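Long-range contact in K Homology domain-containing protein (Pyrococcus horikoshii, PDB 2E3U), which probably binds RNA through two KH-type domains as an archaeal Dim2p, a preribosomal RNA processing factor: residues R94-A99 against R111-G116. Sequence-based numbering, arbitrary orientation.
Sequences RDIVLA and RLLNEG
In this protein with two KH-type domains, helix 87-101 packs against the loop that follows helix 106-109 and leads to strand 118-123. Ile96 and Leu112 are the closest pair across the contact by backbone, with Ile96 CA 6.4 Å from Leu112 CA. Their side chains run past each other in opposite directions, with Ile96 CG1 4.0 Å from Leu112 CB. Leu112 reaches the helix with one methyl. Leu112 CD1 sits 3.4 Å from the carbonyl O of Asp95 and 3.8 Å from Ala99 CB, one helical turn apart. Leu112 and Ala99 also touch Ile172 of strand 168-173, which joins this apolar contact to that strand. No hydrogen bond joins the two segments, although Lys92 NZ, from earlier on the same helix, bonds to Leu112 O and Asn114 O. Asp95 touches Leu112 through CB, while its carboxylate turns to Arg94. Arg94 NE and NH2 both donate to Asp95 OD1, each at 2.8 Å, from the same face of the carboxylate. An alanine in place of Asp95 would keep CB against Leu112 but would probably leave the Arg94 guanidinium without this acceptor and freer to turn. In Ile96, CG1 is anti to the carbonyl carbon (chi1 -70°). This branch brings CD1 up against Leu113; the two side chains cross at about a right angle, with Ile96 CD1 3.7 Å from Leu113 CD2.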
ATOM      1  N   ARG A  94      -0.620  -9.675  -6.338  1.00 14.48           N
ATOM      2  CA  ARG A  94       0.207  -8.657  -6.946  1.00 14.77           C
ATOM      3  C   ARG A  94       0.170  -7.351  -6.130  1.00 14.94           C
ATOM      4  O   ARG A  94       1.199  -6.698  -5.905  1.00 14.59           O
ATOM      5  CB  ARG A  94      -0.273  -8.381  -8.380  1.00 14.67           C
ATOM      6  CG  ARG A  94       0.419  -7.142  -9.002  1.00 17.08           C
ATOM      7  CD  ARG A  94      -0.427  -6.442 -10.038  1.00 18.53           C
ATOM      8  NE  ARG A  94      -1.675  -5.962  -9.487  1.00 19.78           N
ATOM      9  CZ  ARG A  94      -2.820  -5.897 -10.172  1.00 23.57           C
ATOM     10  NH1 ARG A  94      -2.873  -6.310 -11.418  1.00 21.94           N
ATOM     11  NH2 ARG A  94      -3.926  -5.421  -9.597  1.00 25.34           N
ATOM     12  N   ASP A  95      -1.038  -6.984  -5.693  1.00 15.15           N
ATOM     13  CA  ASP A  95      -1.268  -5.771  -4.949  1.00 15.54           C
ATOM     14  C   ASP A  95      -0.629  -5.848  -3.561  1.00 15.38           C
ATOM     15  O   ASP A  95      -0.133  -4.856  -3.071  1.00 16.36           O
ATOM     16  CB  ASP A  95      -2.768  -5.490  -4.860  1.00 15.18           C
ATOM     17  CG  ASP A  95      -3.352  -5.046  -6.180  1.00 18.35           C
ATOM     18  OD1 ASP A  95      -2.599  -4.789  -7.161  1.00 22.34           O
ATOM     19  OD2 ASP A  95      -4.587  -4.942  -6.256  1.00 22.74           O
ATOM     20  N   ILE A  96      -0.602  -7.023  -2.963  1.00 14.54           N
ATOM     21  CA  ILE A  96       0.105  -7.228  -1.702  1.00 14.73           C
ATOM     22  C   ILE A  96       1.601  -7.014  -1.857  1.00 15.11           C
ATOM     23  O   ILE A  96       2.220  -6.317  -1.038  1.00 15.98           O
ATOM     24  CB  ILE A  96      -0.154  -8.651  -1.130  1.00 14.25           C
ATOM     25  CG1 ILE A  96      -1.596  -8.755  -0.662  1.00 13.66           C
ATOM     26  CG2 ILE A  96       0.850  -8.996   0.003  1.00 15.55           C
ATOM     27  CD1 ILE A  96      -2.050 -10.225  -0.429  1.00 14.78           C
ATOM     28  N   VAL A  97       2.180  -7.643  -2.888  1.00 14.63           N
ATOM     29  CA  VAL A  97       3.558  -7.371  -3.321  1.00 14.50           C
ATOM     30  C   VAL A  97       3.860  -5.878  -3.522  1.00 15.15           C
ATOM     31  O   VAL A  97       4.878  -5.350  -2.993  1.00 14.93           O
ATOM     32  CB  VAL A  97       3.888  -8.113  -4.647  1.00 13.93           C
ATOM     33  CG1 VAL A  97       5.261  -7.717  -5.185  1.00 11.32           C
ATOM     34  CG2 VAL A  97       3.787  -9.634  -4.429  1.00 11.61           C
ATOM     35  N   LEU A  98       3.018  -5.222  -4.326  1.00 14.38           N
ATOM     36  CA  LEU A  98       3.111  -3.756  -4.530  1.00 14.20           C
ATOM     37  C   LEU A  98       2.992  -2.922  -3.243  1.00 14.23           C
ATOM     38  O   LEU A  98       3.707  -1.936  -3.091  1.00 13.19           O
ATOM     39  CB  LEU A  98       2.028  -3.263  -5.506  1.00 13.90           C
ATOM     40  CG  LEU A  98       2.197  -3.649  -6.961  1.00 14.01           C
ATOM     41  CD1 LEU A  98       0.946  -3.184  -7.694  1.00  9.90           C
ATOM     42  CD2 LEU A  98       3.506  -2.958  -7.510  1.00 12.19           C
ATOM     43  N   ALA A  99       2.056  -3.313  -2.362  1.00 13.89           N
ATOM     44  CA  ALA A  99       1.852  -2.665  -1.067  1.00 15.22           C
ATOM     45  C   ALA A  99       3.113  -2.790  -0.163  1.00 15.85           C
ATOM     46  O   ALA A  99       3.561  -1.805   0.407  1.00 15.44           O
ATOM     47  CB  ALA A  99       0.610  -3.258  -0.359  1.00 14.73           C
ATOM     48  N   ARG A 111      -4.206  -6.996   4.638  1.00 19.02           N
ATOM     49  CA  ARG A 111      -5.534  -6.352   4.543  1.00 17.98           C
ATOM     50  C   ARG A 111      -6.172  -6.504   3.144  1.00 16.97           C
ATOM     51  O   ARG A 111      -7.380  -6.720   3.027  1.00 16.95           O
ATOM     52  CB  ARG A 111      -5.458  -4.859   4.907  1.00 17.99           C
ATOM     53  CG  ARG A 111      -6.848  -4.195   5.085  1.00 18.72           C
ATOM     54  CD  ARG A 111      -6.748  -2.692   5.302  1.00 16.82           C
ATOM     55  NE  ARG A 111      -8.094  -2.134   5.206  1.00 12.29           N
ATOM     56  CZ  ARG A 111      -8.525  -1.027   5.807  1.00 11.18           C
ATOM     57  NH1 ARG A 111      -9.782  -0.690   5.619  1.00  5.42           N
ATOM     58  NH2 ARG A 111      -7.713  -0.274   6.592  1.00  7.81           N
ATOM     59  N   LEU A 112      -5.350  -6.430   2.100  1.00 16.37           N
ATOM     60  CA  LEU A 112      -5.810  -6.468   0.730  1.00 16.82           C
ATOM     61  C   LEU A 112      -6.515  -7.779   0.363  1.00 18.39           C
ATOM     62  O   LEU A 112      -7.210  -7.823  -0.652  1.00 18.75           O
ATOM     63  CB  LEU A 112      -4.663  -6.227  -0.235  1.00 16.20           C
ATOM     64  CG  LEU A 112      -4.226  -4.772  -0.365  1.00 16.36           C
ATOM     65  CD1 LEU A 112      -2.804  -4.797  -0.908  1.00 12.67           C
ATOM     66  CD2 LEU A 112      -5.160  -4.058  -1.307  1.00 11.52           C
ATOM     67  N   LEU A 113      -6.334  -8.833   1.174  1.00 19.62           N
ATOM     68  CA  LEU A 113      -7.041 -10.109   0.981  1.00 21.22           C
ATOM     69  C   LEU A 113      -8.527  -9.990   1.241  1.00 22.46           C
ATOM     70  O   LEU A 113      -9.289 -10.819   0.781  1.00 23.61           O
ATOM     71  CB  LEU A 113      -6.456 -11.200   1.883  1.00 22.04           C
ATOM     72  CG  LEU A 113      -5.007 -11.622   1.594  1.00 22.03           C
ATOM     73  CD1 LEU A 113      -4.489 -12.534   2.677  1.00 24.19           C
ATOM     74  CD2 LEU A 113      -4.997 -12.321   0.268  1.00 23.30           C
ATOM     75  N   ASN A 114      -8.942  -8.968   1.997  1.00 24.19           N
ATOM     76  CA  ASN A 114     -10.358  -8.758   2.303  1.00 25.13           C
ATOM     77  C   ASN A 114     -11.082  -8.275   1.055  1.00 26.02           C
ATOM     78  O   ASN A 114     -10.570  -7.435   0.294  1.00 26.01           O
ATOM     79  CB  ASN A 114     -10.576  -7.726   3.441  1.00 24.98           C
ATOM     80  CG  ASN A 114      -9.888  -8.103   4.768  1.00 26.41           C
ATOM     81  OD1 ASN A 114      -9.546  -7.219   5.574  1.00 28.85           O
ATOM     82  ND2 ASN A 114      -9.682  -9.385   4.996  1.00 25.98           N
ATOM     83  N   GLU A 115     -12.287  -8.789   0.840  1.00 27.09           N
ATOM     84  CA  GLU A 115     -13.072  -8.375  -0.329  1.00 27.53           C
ATOM     85  C   GLU A 115     -13.535  -6.903  -0.213  1.00 27.32           C
ATOM     86  O   GLU A 115     -13.766  -6.377   0.897  1.00 27.72           O
ATOM     87  CB  GLU A 115     -14.219  -9.376  -0.609  1.00 28.16           C
ATOM     88  CG  GLU A 115     -13.788 -10.679  -1.415  1.00 27.98           C
ATOM     89  CD  GLU A 115     -13.058 -11.758  -0.572  1.00 30.71           C
ATOM     90  OE1 GLU A 115     -12.651 -11.504   0.592  1.00 32.25           O
ATOM     91  OE2 GLU A 115     -12.859 -12.885  -1.082  1.00 29.60           O
ATOM     92  N   GLY A 116     -13.609  -6.236  -1.362  1.00 26.68           N
ATOM     93  CA  GLY A 116     -13.864  -4.809  -1.421  1.00 26.78           C
ATOM     94  C   GLY A 116     -12.667  -3.954  -1.052  1.00 26.95           C
ATOM     95  O   GLY A 116     -12.765  -2.750  -1.025  1.00 27.35           O
TER